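Side-chain contacts in murein peptide amidase A (Escherichia coli O157:H7, PDB 5HXD), which probably hydrolyses the gamma-D-glutamyl-diaminopimelate amide bond of the murein tripeptide with the help of one zinc ion, in peptidoglycan degradation: residues 23-28 and 90-95; 27-32 and 135-140; 61-66 and 75-80; 158-163 and 185-190; 176-181 and 224-229. All coordinates share one frame; numbering follows the deposited sequence.

Contact 1 of 5, residues 23-28 and 90-95; sequences SLLGAP and ANANGV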
# COMPACT_ATOMS: atom_id res chain seq x y z
N SER A 23 -10.48 11.05 -3.72
CA SER A 23 -10.60 9.81 -4.49
C SER A 23 -12.05 9.49 -4.75
O SER A 23 -12.94 9.98 -4.06
CB SER A 23 -9.93 8.63 -3.75
OG SER A 23 -10.57 8.33 -2.52
N LEU A 24 -12.28 8.65 -5.75
CA LEU A 24 -13.60 8.12 -6.05
C LEU A 24 -14.39 7.57 -4.85
O LEU A 24 -15.61 7.77 -4.75
CB LEU A 24 -13.45 7.01 -7.09
CG LEU A 24 -14.80 6.60 -7.65
CD1 LEU A 24 -15.50 7.79 -8.32
CD2 LEU A 24 -14.59 5.47 -8.62
N LEU A 25 -13.72 6.87 -3.94
CA LEU A 25 -14.42 6.28 -2.80
C LEU A 25 -14.47 7.23 -1.59
O LEU A 25 -15.05 6.91 -0.55
CB LEU A 25 -13.75 4.94 -2.40
CG LEU A 25 -13.93 3.72 -3.32
CD1 LEU A 25 -13.48 2.41 -2.65
CD2 LEU A 25 -15.37 3.59 -3.82
N GLY A 26 -13.88 8.41 -1.72
CA GLY A 26 -14.03 9.43 -0.70
C GLY A 26 -12.82 9.72 0.17
O GLY A 26 -12.92 10.52 1.10
N ALA A 27 -11.69 9.10 -0.12
CA ALA A 27 -10.49 9.37 0.66
C ALA A 27 -9.91 10.73 0.27
O ALA A 27 -10.20 11.23 -0.81
CB ALA A 27 -9.46 8.27 0.46
N PRO A 28 -9.10 11.34 1.15
CA PRO A 28 -8.54 12.60 0.65
C PRO A 28 -7.35 12.37 -0.26
O PRO A 28 -6.63 11.39 -0.12
CB PRO A 28 -8.12 13.35 1.93
CG PRO A 28 -7.99 12.31 2.97
CD PRO A 28 -8.86 11.14 2.59
N ALA A 90 -5.26 -0.55 -10.43
CA ALA A 90 -6.23 0.43 -10.90
C ALA A 90 -6.91 1.17 -9.75
O ALA A 90 -6.73 0.80 -8.59
CB ALA A 90 -7.28 -0.26 -11.73
N ASN A 91 -7.70 2.21 -10.07
CA ASN A 91 -8.55 2.86 -9.05
C ASN A 91 -9.87 2.08 -8.87
O ASN A 91 -10.02 0.97 -9.39
CB ASN A 91 -8.81 4.34 -9.37
CG ASN A 91 -9.81 4.57 -10.52
OD1 ASN A 91 -10.32 3.64 -11.14
ND2 ASN A 91 -10.10 5.85 -10.79
N ALA A 92 -10.81 2.66 -8.14
CA ALA A 92 -11.99 1.92 -7.72
C ALA A 92 -12.93 1.63 -8.89
O ALA A 92 -13.92 0.91 -8.72
CB ALA A 92 -12.71 2.69 -6.62
N ASN A 93 -12.62 2.17 -10.06
CA ASN A 93 -13.39 1.97 -11.29
C ASN A 93 -12.80 0.94 -12.26
O ASN A 93 -13.27 0.80 -13.39
CB ASN A 93 -13.53 3.28 -12.07
CG ASN A 93 -14.68 4.13 -11.59
OD1 ASN A 93 -15.65 3.64 -11.02
ND2 ASN A 93 -14.58 5.44 -11.84
N GLY A 94 -11.75 0.24 -11.85
CA GLY A 94 -11.06 -0.64 -12.77
C GLY A 94 -10.32 0.11 -13.88
O GLY A 94 -9.93 -0.48 -14.88
N VAL A 95 -10.13 1.41 -13.69
CA VAL A 95 -9.37 2.24 -14.61
C VAL A 95 -7.88 2.25 -14.27
O VAL A 95 -7.51 2.39 -13.10
CB VAL A 95 -9.90 3.69 -14.62
CG1 VAL A 95 -9.05 4.57 -15.51
CG2 VAL A 95 -11.36 3.72 -15.06

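Contact 2 of 5, residues 27-32 and 135-140; sequences APLIWF and EPETQA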
# COMPACT_ATOMS: atom_id res chain seq x y z
N ALA A 27 -11.69 9.10 -0.12
CA ALA A 27 -10.49 9.37 0.66
C ALA A 27 -9.91 10.73 0.27
O ALA A 27 -10.20 11.23 -0.81
CB ALA A 27 -9.46 8.27 0.46
N PRO A 28 -9.10 11.34 1.15
CA PRO A 28 -8.54 12.60 0.65
C PRO A 28 -7.35 12.37 -0.26
O PRO A 28 -6.63 11.39 -0.12
CB PRO A 28 -8.12 13.35 1.93
CG PRO A 28 -7.99 12.31 2.97
CD PRO A 28 -8.86 11.14 2.59
N LEU A 29 -7.19 13.26 -1.23
CA LEU A 29 -5.94 13.31 -1.97
C LEU A 29 -5.01 14.27 -1.22
O LEU A 29 -5.34 15.43 -1.01
CB LEU A 29 -6.20 13.72 -3.41
CG LEU A 29 -7.07 12.67 -4.14
CD1 LEU A 29 -7.64 13.21 -5.44
CD2 LEU A 29 -6.30 11.38 -4.41
N ILE A 30 -3.87 13.75 -0.77
CA ILE A 30 -3.00 14.44 0.18
C ILE A 30 -1.70 14.85 -0.50
O ILE A 30 -1.13 14.07 -1.27
CB ILE A 30 -2.69 13.53 1.41
CG1 ILE A 30 -3.99 13.09 2.08
CG2 ILE A 30 -1.79 14.22 2.40
CD1 ILE A 30 -3.85 11.88 3.02
N TRP A 31 -1.22 16.06 -0.24
CA TRP A 31 0.10 16.45 -0.71
C TRP A 31 0.84 17.30 0.29
O TRP A 31 0.26 17.87 1.22
CB TRP A 31 0.04 17.19 -2.05
CG TRP A 31 -0.56 18.55 -1.99
CD1 TRP A 31 -1.83 18.87 -1.60
CD2 TRP A 31 0.07 19.79 -2.36
NE1 TRP A 31 -2.03 20.23 -1.71
CE2 TRP A 31 -0.88 20.81 -2.17
CE3 TRP A 31 1.34 20.12 -2.84
CZ2 TRP A 31 -0.60 22.16 -2.43
CZ3 TRP A 31 1.62 21.46 -3.11
CH2 TRP A 31 0.66 22.46 -2.90
N PHE A 32 2.14 17.39 0.06
CA PHE A 32 3.06 17.97 1.01
C PHE A 32 3.82 19.06 0.32
O PHE A 32 4.91 18.80 -0.19
CB PHE A 32 4.00 16.90 1.56
CG PHE A 32 3.30 15.78 2.25
CD1 PHE A 32 3.09 15.81 3.62
CD2 PHE A 32 2.82 14.70 1.54
CE1 PHE A 32 2.43 14.79 4.26
CE2 PHE A 32 2.15 13.66 2.18
CZ PHE A 32 1.96 13.72 3.54
N GLU A 135 -11.11 10.14 -14.54
CA GLU A 135 -11.11 9.77 -13.12
C GLU A 135 -10.77 10.94 -12.17
O GLU A 135 -9.95 11.79 -12.50
CB GLU A 135 -10.15 8.60 -12.89
CG GLU A 135 -10.48 7.35 -13.71
CD GLU A 135 -11.93 6.88 -13.52
OE1 GLU A 135 -12.26 6.31 -12.45
OE2 GLU A 135 -12.73 7.09 -14.47
N PRO A 136 -11.40 10.95 -10.98
CA PRO A 136 -11.20 12.05 -10.03
C PRO A 136 -9.75 12.16 -9.58
O PRO A 136 -9.24 13.28 -9.51
CB PRO A 136 -12.13 11.70 -8.85
CG PRO A 136 -12.47 10.28 -9.02
CD PRO A 136 -12.34 9.94 -10.47
N GLU A 137 -9.11 11.03 -9.28
CA GLU A 137 -7.68 11.02 -8.99
C GLU A 137 -6.87 11.68 -10.11
O GLU A 137 -5.88 12.35 -9.83
CB GLU A 137 -7.18 9.60 -8.79
CG GLU A 137 -7.70 8.88 -7.57
CD GLU A 137 -9.00 8.16 -7.82
OE1 GLU A 137 -9.51 8.19 -8.97
OE2 GLU A 137 -9.54 7.58 -6.86
N THR A 138 -7.28 11.49 -11.36
CA THR A 138 -6.53 12.05 -12.49
C THR A 138 -6.70 13.56 -12.62
O THR A 138 -5.73 14.31 -12.80
CB THR A 138 -6.96 11.41 -13.80
OG1 THR A 138 -6.79 9.99 -13.71
CG2 THR A 138 -6.16 12.01 -14.98
N GLN A 139 -7.95 13.99 -12.56
CA GLN A 139 -8.27 15.40 -12.64
C GLN A 139 -7.60 16.18 -11.53
O GLN A 139 -7.00 17.22 -11.78
CB GLN A 139 -9.78 15.60 -12.61
CG GLN A 139 -10.41 15.25 -13.96
CD GLN A 139 -11.88 14.87 -13.87
OE1 GLN A 139 -12.57 15.20 -12.90
NE2 GLN A 139 -12.37 14.17 -14.89
N ALA A 140 -7.67 15.65 -10.31
CA ALA A 140 -7.13 16.34 -9.16
C ALA A 140 -5.63 16.58 -9.31
O ALA A 140 -5.15 17.68 -9.04
CB ALA A 140 -7.41 15.58 -7.92

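Contact 3 of 5, residues 61-66 and 75-80; sequences CALRTL and VVLCVN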
# COMPACT_ATOMS: atom_id res chain seq x y z
N CYS A 61 8.91 7.54 4.19
CA CYS A 61 9.98 7.42 5.17
C CYS A 61 10.97 8.56 4.99
O CYS A 61 11.42 9.17 5.96
CB CYS A 61 10.70 6.08 5.05
SG CYS A 61 9.82 4.69 5.81
N ALA A 62 11.30 8.83 3.74
CA ALA A 62 12.20 9.91 3.42
C ALA A 62 11.61 11.24 3.84
O ALA A 62 12.30 12.06 4.42
CB ALA A 62 12.51 9.92 1.95
N LEU A 63 10.32 11.44 3.57
CA LEU A 63 9.64 12.66 3.95
C LEU A 63 9.60 12.84 5.46
O LEU A 63 9.63 13.96 5.97
CB LEU A 63 8.23 12.67 3.37
CG LEU A 63 7.28 13.85 3.60
CD1 LEU A 63 7.88 15.13 3.11
CD2 LEU A 63 6.00 13.59 2.85
N ARG A 64 9.56 11.72 6.18
CA ARG A 64 9.48 11.71 7.65
C ARG A 64 10.87 11.69 8.30
O ARG A 64 10.99 11.80 9.53
CB ARG A 64 8.66 10.49 8.14
CG ARG A 64 7.13 10.65 8.04
CD ARG A 64 6.32 9.45 8.56
NE ARG A 64 6.45 8.27 7.69
CZ ARG A 64 7.05 7.13 8.04
NH1 ARG A 64 7.56 7.00 9.25
NH2 ARG A 64 7.13 6.13 7.17
N THR A 65 11.92 11.55 7.48
CA THR A 65 13.30 11.45 7.96
C THR A 65 14.09 12.74 7.79
O THR A 65 14.52 13.34 8.77
CB THR A 65 14.06 10.34 7.22
OG1 THR A 65 13.54 9.06 7.61
CG2 THR A 65 15.55 10.38 7.54
N LEU A 66 14.28 13.14 6.53
CA LEU A 66 14.97 14.38 6.17
C LEU A 66 14.45 15.55 7.01
O LEU A 66 13.27 15.62 7.32
CB LEU A 66 14.81 14.66 4.67
CG LEU A 66 15.44 15.98 4.16
CD1 LEU A 66 16.95 16.03 4.46
CD2 LEU A 66 15.15 16.23 2.68
N VAL A 75 5.62 17.03 -2.65
CA VAL A 75 5.47 15.58 -2.52
C VAL A 75 4.01 15.12 -2.47
O VAL A 75 3.20 15.64 -1.70
CB VAL A 75 6.19 15.07 -1.24
CG1 VAL A 75 5.88 13.58 -1.00
CG2 VAL A 75 7.70 15.31 -1.35
N VAL A 76 3.70 14.14 -3.32
CA VAL A 76 2.47 13.35 -3.25
C VAL A 76 2.80 11.87 -3.01
O VAL A 76 3.32 11.18 -3.89
CB VAL A 76 1.65 13.48 -4.56
CG1 VAL A 76 0.49 12.48 -4.58
CG2 VAL A 76 1.19 14.91 -4.76
N LEU A 77 2.50 11.37 -1.82
CA LEU A 77 2.82 9.97 -1.49
C LEU A 77 1.95 8.98 -2.25
O LEU A 77 2.43 7.93 -2.67
CB LEU A 77 2.66 9.72 0.01
CG LEU A 77 3.70 10.42 0.88
CD1 LEU A 77 3.38 10.23 2.34
CD2 LEU A 77 5.04 9.84 0.56
N CYS A 78 0.67 9.29 -2.42
CA CYS A 78 -0.23 8.32 -3.03
C CYS A 78 -1.26 8.98 -3.97
O CYS A 78 -2.24 9.60 -3.53
CB CYS A 78 -0.93 7.51 -1.93
SG CYS A 78 -1.69 6.00 -2.48
N VAL A 79 -1.02 8.84 -5.27
CA VAL A 79 -1.91 9.39 -6.28
C VAL A 79 -3.27 8.67 -6.22
O VAL A 79 -4.32 9.29 -6.39
CB VAL A 79 -1.28 9.27 -7.70
CG1 VAL A 79 -2.31 9.53 -8.78
CG2 VAL A 79 -0.10 10.24 -7.86
N ASN A 80 -3.23 7.37 -5.90
CA ASN A 80 -4.38 6.48 -5.98
C ASN A 80 -4.70 5.80 -4.66
O ASN A 80 -4.56 4.61 -4.53
CB ASN A 80 -4.09 5.43 -7.06
CG ASN A 80 -5.22 4.45 -7.29
OD1 ASN A 80 -6.35 4.65 -6.84
ND2 ASN A 80 -4.92 3.38 -8.02

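Contact 4 of 5, residues 158-163 and 185-190; sequences DPLACI and TSVGYE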
# COMPACT_ATOMS: atom_id res chain seq x y z
N ASP A 158 6.70 0.43 -9.84
CA ASP A 158 7.19 -0.96 -9.73
C ASP A 158 6.94 -1.73 -11.02
O ASP A 158 5.95 -1.47 -11.70
CB ASP A 158 6.48 -1.75 -8.63
CG ASP A 158 7.15 -1.64 -7.31
OD1 ASP A 158 8.24 -1.04 -7.25
OD2 ASP A 158 6.56 -2.14 -6.33
N PRO A 159 7.77 -2.75 -11.32
CA PRO A 159 9.02 -3.13 -10.66
C PRO A 159 10.14 -3.25 -11.69
O PRO A 159 10.92 -4.20 -11.63
CB PRO A 159 8.67 -4.50 -10.08
CG PRO A 159 7.65 -5.08 -11.12
CD PRO A 159 7.23 -3.91 -12.04
N LEU A 160 10.21 -2.30 -12.62
CA LEU A 160 11.04 -2.46 -13.81
C LEU A 160 12.49 -2.05 -13.62
O LEU A 160 13.27 -2.11 -14.57
CB LEU A 160 10.43 -1.67 -14.96
CG LEU A 160 9.01 -2.16 -15.24
CD1 LEU A 160 8.45 -1.42 -16.42
CD2 LEU A 160 8.99 -3.68 -15.47
N ALA A 161 12.85 -1.66 -12.40
CA ALA A 161 14.24 -1.51 -11.98
C ALA A 161 15.08 -0.60 -12.89
O ALA A 161 16.15 -1.00 -13.38
CB ALA A 161 14.91 -2.89 -11.87
N CYS A 162 14.62 0.63 -13.09
CA CYS A 162 15.34 1.56 -13.95
C CYS A 162 14.80 2.99 -13.84
O CYS A 162 13.70 3.21 -13.34
CB CYS A 162 15.26 1.10 -15.40
SG CYS A 162 13.57 1.11 -16.01
N ILE A 163 15.60 3.94 -14.34
CA ILE A 163 15.23 5.35 -14.40
C ILE A 163 14.90 5.74 -15.84
O ILE A 163 15.79 5.74 -16.69
CB ILE A 163 16.36 6.25 -13.89
CG1 ILE A 163 16.80 5.84 -12.49
CG2 ILE A 163 15.93 7.72 -13.92
CD1 ILE A 163 15.73 5.98 -11.46
N THR A 185 15.57 5.62 -21.75
CA THR A 185 14.59 6.65 -22.14
C THR A 185 13.13 6.15 -22.09
O THR A 185 12.21 6.93 -21.81
CB THR A 185 14.88 7.23 -23.55
OG1 THR A 185 15.46 6.22 -24.38
CG2 THR A 185 15.83 8.43 -23.48
N SER A 186 12.90 4.85 -22.30
CA SER A 186 11.53 4.35 -22.27
C SER A 186 11.37 2.90 -21.83
O SER A 186 12.29 2.09 -21.95
CB SER A 186 10.88 4.49 -23.65
OG SER A 186 10.49 5.83 -23.88
N VAL A 187 10.18 2.59 -21.31
CA VAL A 187 9.71 1.21 -21.23
C VAL A 187 9.30 0.78 -22.64
O VAL A 187 8.27 1.24 -23.16
CB VAL A 187 8.52 1.03 -20.23
CG1 VAL A 187 9.00 1.04 -18.80
CG2 VAL A 187 7.44 2.10 -20.43
N GLY A 188 10.09 -0.08 -23.26
CA GLY A 188 9.89 -0.43 -24.66
C GLY A 188 8.50 -0.85 -25.14
O GLY A 188 8.39 -1.65 -26.07
N TYR A 189 7.45 -0.32 -24.50
CA TYR A 189 6.08 -0.51 -24.98
C TYR A 189 5.31 0.80 -24.86
O TYR A 189 5.73 1.72 -24.13
CB TYR A 189 5.35 -1.65 -24.23
CG TYR A 189 5.32 -1.47 -22.74
CD1 TYR A 189 4.28 -0.79 -22.11
CD2 TYR A 189 6.34 -1.98 -21.95
CE1 TYR A 189 4.27 -0.63 -20.73
CE2 TYR A 189 6.33 -1.83 -20.57
CZ TYR A 189 5.30 -1.16 -19.97
OH TYR A 189 5.31 -1.02 -18.61
N GLU A 190 4.18 0.87 -25.56
CA GLU A 190 3.36 2.08 -25.68
C GLU A 190 2.40 2.23 -24.51
O GLU A 190 1.82 1.26 -24.07
CB GLU A 190 2.59 2.05 -27.01
CG GLU A 190 2.49 3.40 -27.72
CD GLU A 190 2.38 3.25 -29.24
OE1 GLU A 190 3.45 3.21 -29.90
OE2 GLU A 190 1.24 3.18 -29.76

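Contact 5 of 5, residues 176-181 and 224-229; sequences AQAFEL and LFAMAN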
# COMPACT_ATOMS: atom_id res chain seq x y z
N ALA A 176 19.92 7.79 -11.60
CA ALA A 176 20.46 6.50 -12.00
C ALA A 176 21.58 6.09 -11.06
O ALA A 176 21.65 4.94 -10.62
CB ALA A 176 20.96 6.54 -13.43
N GLN A 177 22.43 7.06 -10.74
CA GLN A 177 23.58 6.80 -9.89
C GLN A 177 23.16 6.64 -8.43
O GLN A 177 23.54 5.66 -7.78
CB GLN A 177 24.60 7.93 -10.05
CG GLN A 177 25.96 7.45 -10.57
CD GLN A 177 26.76 8.55 -11.29
OE1 GLN A 177 26.29 9.68 -11.44
NE2 GLN A 177 27.97 8.21 -11.74
N ALA A 178 22.37 7.58 -7.93
CA ALA A 178 21.90 7.57 -6.54
C ALA A 178 21.08 6.34 -6.16
O ALA A 178 21.13 5.90 -5.00
CB ALA A 178 21.08 8.82 -6.25
N PHE A 179 20.33 5.76 -7.09
CA PHE A 179 19.48 4.60 -6.75
C PHE A 179 20.05 3.28 -7.29
O PHE A 179 19.44 2.22 -7.12
CB PHE A 179 18.04 4.79 -7.27
CG PHE A 179 17.18 5.71 -6.45
CD1 PHE A 179 16.46 5.23 -5.37
CD2 PHE A 179 17.06 7.05 -6.78
CE1 PHE A 179 15.66 6.08 -4.61
CE2 PHE A 179 16.26 7.90 -6.03
CZ PHE A 179 15.56 7.42 -4.95
N GLU A 180 21.21 3.37 -7.93
CA GLU A 180 21.87 2.26 -8.63
C GLU A 180 20.96 1.51 -9.60
O GLU A 180 20.94 0.28 -9.66
CB GLU A 180 22.48 1.29 -7.62
CG GLU A 180 23.94 1.63 -7.40
CD GLU A 180 24.64 0.69 -6.49
OE1 GLU A 180 24.70 -0.52 -6.82
OE2 GLU A 180 25.13 1.17 -5.45
N LEU A 181 20.28 2.30 -10.42
CA LEU A 181 19.41 1.79 -11.45
C LEU A 181 19.88 2.32 -12.79
O LEU A 181 20.26 3.48 -12.89
CB LEU A 181 17.96 2.20 -11.21
CG LEU A 181 17.32 1.54 -10.00
CD1 LEU A 181 15.90 2.06 -9.86
CD2 LEU A 181 17.35 0.04 -10.20
N LEU A 224 16.74 4.72 1.26
CA LEU A 224 16.30 5.85 2.07
C LEU A 224 17.27 6.99 1.92
O LEU A 224 16.88 8.15 1.98
CB LEU A 224 16.15 5.44 3.54
CG LEU A 224 15.62 6.47 4.54
CD1 LEU A 224 14.49 7.27 3.93
CD2 LEU A 224 15.16 5.80 5.83
N PHE A 225 18.54 6.63 1.72
CA PHE A 225 19.61 7.60 1.50
C PHE A 225 19.30 8.40 0.24
O PHE A 225 19.20 9.64 0.26
CB PHE A 225 20.96 6.88 1.38
CG PHE A 225 22.10 7.79 0.97
CD1 PHE A 225 22.78 8.55 1.91
CD2 PHE A 225 22.50 7.88 -0.37
CE1 PHE A 225 23.83 9.39 1.52
CE2 PHE A 225 23.54 8.72 -0.76
CZ PHE A 225 24.21 9.47 0.20
N ALA A 226 19.13 7.68 -0.86
CA ALA A 226 18.84 8.30 -2.14
C ALA A 226 17.53 9.11 -2.09
O ALA A 226 17.52 10.27 -2.51
CB ALA A 226 18.77 7.24 -3.23
N MET A 227 16.45 8.53 -1.56
CA MET A 227 15.17 9.24 -1.52
C MET A 227 15.25 10.56 -0.75
O MET A 227 14.76 11.59 -1.22
CB MET A 227 14.08 8.37 -0.89
CG MET A 227 12.67 8.89 -1.19
SD MET A 227 12.24 8.90 -2.96
CE MET A 227 12.10 7.14 -3.26
N ALA A 228 15.88 10.52 0.42
CA ALA A 228 16.11 11.71 1.24
C ALA A 228 16.91 12.78 0.50
O ALA A 228 16.68 13.98 0.69
CB ALA A 228 16.83 11.32 2.52
N ASN A 229 17.86 12.37 -0.33
CA ASN A 229 18.71 13.33 -1.03
C ASN A 229 17.96 13.93 -2.22
O ASN A 229 18.22 15.08 -2.60
CB ASN A 229 20.03 12.70 -1.50
CG ASN A 229 20.94 12.33 -0.35
OD1 ASN A 229 20.88 12.93 0.72
ND2 ASN A 229 21.79 11.34 -0.56

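Contact 1 of 5, residues 23-28 and 90-95
Two type I beta turns meet at their corners: Leu-24 and Leu-25 of the turn from Ser-23 to Gly-26 touch Ala-92 and Asn-93 of the turn from Asn-91 to Gly-94. The methyl of Ala-92 touches both leucines, with Leu-25 CG 3.7 Å from Ala-92 CB and Leu-24 CD2 3.9 Å from the same carbon; a residue this small lets the turns come together. Leu-24 holds CG anti to N (chi1 -169°), which carries CD2 across to the amide of Asn-93. The two side chains cross at about a right angle, and CD2 of Leu-24 sits 3.2 Å from both OD1 and ND2 of Asn-93, a van der Waals contact, because a methyl offers no polar hydrogen; ND2 is hydrogen-bonded to Glu-135 instead. The first turn links strands 18-22 and 28-31 into a hairpin, and Gly-26 closes it at backbone angles that suit a residue without CB. The second turn is braced from inside by an Asx turn: Asn-91 OD1 accepts from Asn-93 N at 2.9 Å, the donor standing 58° out of the carbonyl plane. In the first turn Ser-23 OG takes the N-H of Ala-27 at 2.8 Å while also bonding to Asp-82. Leu-25 packs in addition on Pro-28 of the second subunit.

Contact 2 of 5, residues 27-32 and 135-140
Leu-29 reaches from its strand onto the first turn of the helix that begins at Pro-136, and its isobutyl group carries nearly the whole contact. Its CA-CB bond is directed at the helix, and CG lies beside the backbone N, opposite the carbonyl carbon (chi1 -63°). The extended second torsion then sends the two methyls to different places. CD1 goes to the helix surface, where it lies 3.4 Å from Ala-140 CB and 4.2 Å from Glu-137 CA, covering residues that stand one above the other three positions apart. CD2 turns toward the Glu-137 side chain, 4.3 Å from its CG. Ala-140 suits its place because a bare methyl pointed at the strand leaves the leucine able to lie close to the helix backbone. Glu-137 suits its own by offering aliphatic carbon to Leu-29 while its carboxylate is spent elsewhere: OE1 accepts from Asn-91 ND2 and OE2 from Leu-24 N. A buried carboxylate is thereby supplied with donors at both oxygens. Leu-29 also rests on Pro-81 of helix 81-85, and further along the strand Trp-31 continues on the same long helix at Leu-144 and Ile-148. Short axes 10.4 Å apart and inclined by 34° describe a strand laid over a helix with one layer of side chains between, a strand-on-helix layer like those of alpha/beta folds, here joining the hairpin 18-22/28-31 to helix 136-148.

Contact 3 of 5, residues 61-66 and 75-80
Helix residue Leu-63 and strand residue Val-75 are the closest backbone positions of the two segments, with 8.2 Å between their CA atoms, far enough for one layer of side chains to fill the gap. The segments belong to a beta-alpha-beta unit made of strand 43-45, helix 53-65 and strand 74-76, in which the helix lies against the strands of the central mixed sheet. In 75-80, Val-75 and Leu-77 direct their CB atoms at the helix, and Val-76 points away from it and packs on Leu-45. Branched aliphatic residues suit this buried seam, where the contacts across the segments are all between methyl groups. A first torsion of -179° stretches Leu-63 straight out from the helix, its CG as far from the backbone N as it can be, and the side chain meets Val-75 tip to tip, Leu-63 CD2 to Val-75 CG1 at 3.9 Å. Phe-32 also packs on Leu-63, while its backbone pairs with that of Val-75. Leu-77 is further covered by Leu-86 of the second subunit, and the next residue, Cys-78, forms a disulfide with Cys-84. One turn on from Cys-61, Thr-65 buries its hydroxyl against the helix itself, OG1 donating to Cys-61 O at 2.7 Å from 41° above the carbonyl plane. The same Leu-63 CD2 that touches the valine also approaches the leucine beyond it, lying 4.3 Å from Leu-77 CD1.

Contact 4 of 5, residues 158-163 and 185-190
Leu-160 meets Val-187 and Tyr-189 at the rim of the active site, and one methyl does the touching. Its CB points at the loop 185-190, but Leu-160 CB is 4.9 Å from Val-187 CG1. CG, set opposite the carbonyl carbon and beside the backbone N (chi1 -59°), carries the branch outward. From it CD1 reaches both partners: Leu-160 CD1 lies 3.5 Å from Val-187 CG1 and 3.8 Å from Tyr-189 OH. The leucine and valine side chains cross at about a right angle, whereas the tyrosine comes from the opposite direction and presents its hydroxyl end. Within the loop, Val-187 CG2 lies 3.9 Å above one face of the Tyr-189 ring, offset to the rim. The loop touches a crystal neighbour and is strained in the model, which makes its course, and with it this detail, less certain. Arg-122 forms a cation-pi pair with the same ring.

The first segment follows the predicted zinc ligand His-157. A cis peptide precedes Pro-159, and Ala-161 with Cys-162 forms a G1 beta bulge opposite Glu-210, the predicted proton donor/acceptor; Ala-161 takes the positive phi that this bulge uses. At nearest atoms, the side chain of Leu-160 is about 3 Å from that of Glu-210, and the side chain of Tyr-189 about 3 Å from a cacodylate ion, probably from the crystallisation liquor, and about 6 Å from the zinc. Apolar methyls thus appear to line one side of the tyrosine hydroxyl, next to a polar site that holds zinc and, in this crystal, an anion.

Contact 5 of 5, residues 176-181 and 224-229
The ring of Phe-179 takes the methyl of Ala-226 on one face: Ala-226 CB stands 3.5 Å from the ring centroid and only 8° off the normal, a well-centred CH-pi contact. At the edge lies the sulfur of Met-227, its SD 5.5 Å from the same centroid in a Met-aromatic contact. The methionine chain starts out extended (chi1 -163°), and bends at chi2 and chi3 then fold it back so that Met-227 CE comes 3.9 Å from Phe-179 CZ. A flexible thioether fits this curved route round a ring. Alanines suit the remaining interface, where the CA atoms of Ala-178 and Ala-226 are 5.4 Å apart and there is space for little more than methyls; Ala-178 CB meets Ala-226 CB at 4.1 Å. Just after Phe-179, a Schellman motif ends helix 170-178, with Glu-180 at positive phi, Leu-181 N bonded to Ala-176 O and Glu-180 N to Gln-177 O. Phe-211, which follows strand 206-210, packs on both Phe-179 and Met-227, and the methionine continues onto Thr-58, Leu-59 and Ala-62 of helix 53-65, placing helix 224-230 between that helix and the end of helix 170-178.

How the contacts relate
Contacts 1 and 2 share Ala-27 and Pro-28, and Glu-135 at the start of contact 2 holds contact 1, its OE1 lying 2.8 Å from Asn-91 ND2. Contact 2 passes into contact 3 through Phe-32, whose N donates to Val-75 O at 2.7 Å, and all three border the second subunit. Contact 3 leads on to contact 5, where Ala-62 CB touches Met-227 CG. Contact 5 meets contact 4 at Leu-181 and Ile-163, strand 162-164 and helix 170-178 following each other in the chain. In contact 4 the nearest side-chain atoms of Leu-160 and Glu-210 are about 3 Å apart, and the Tyr-189 side chain comes about 6 Å from the zinc; contact 1 is centred about 25 Å away.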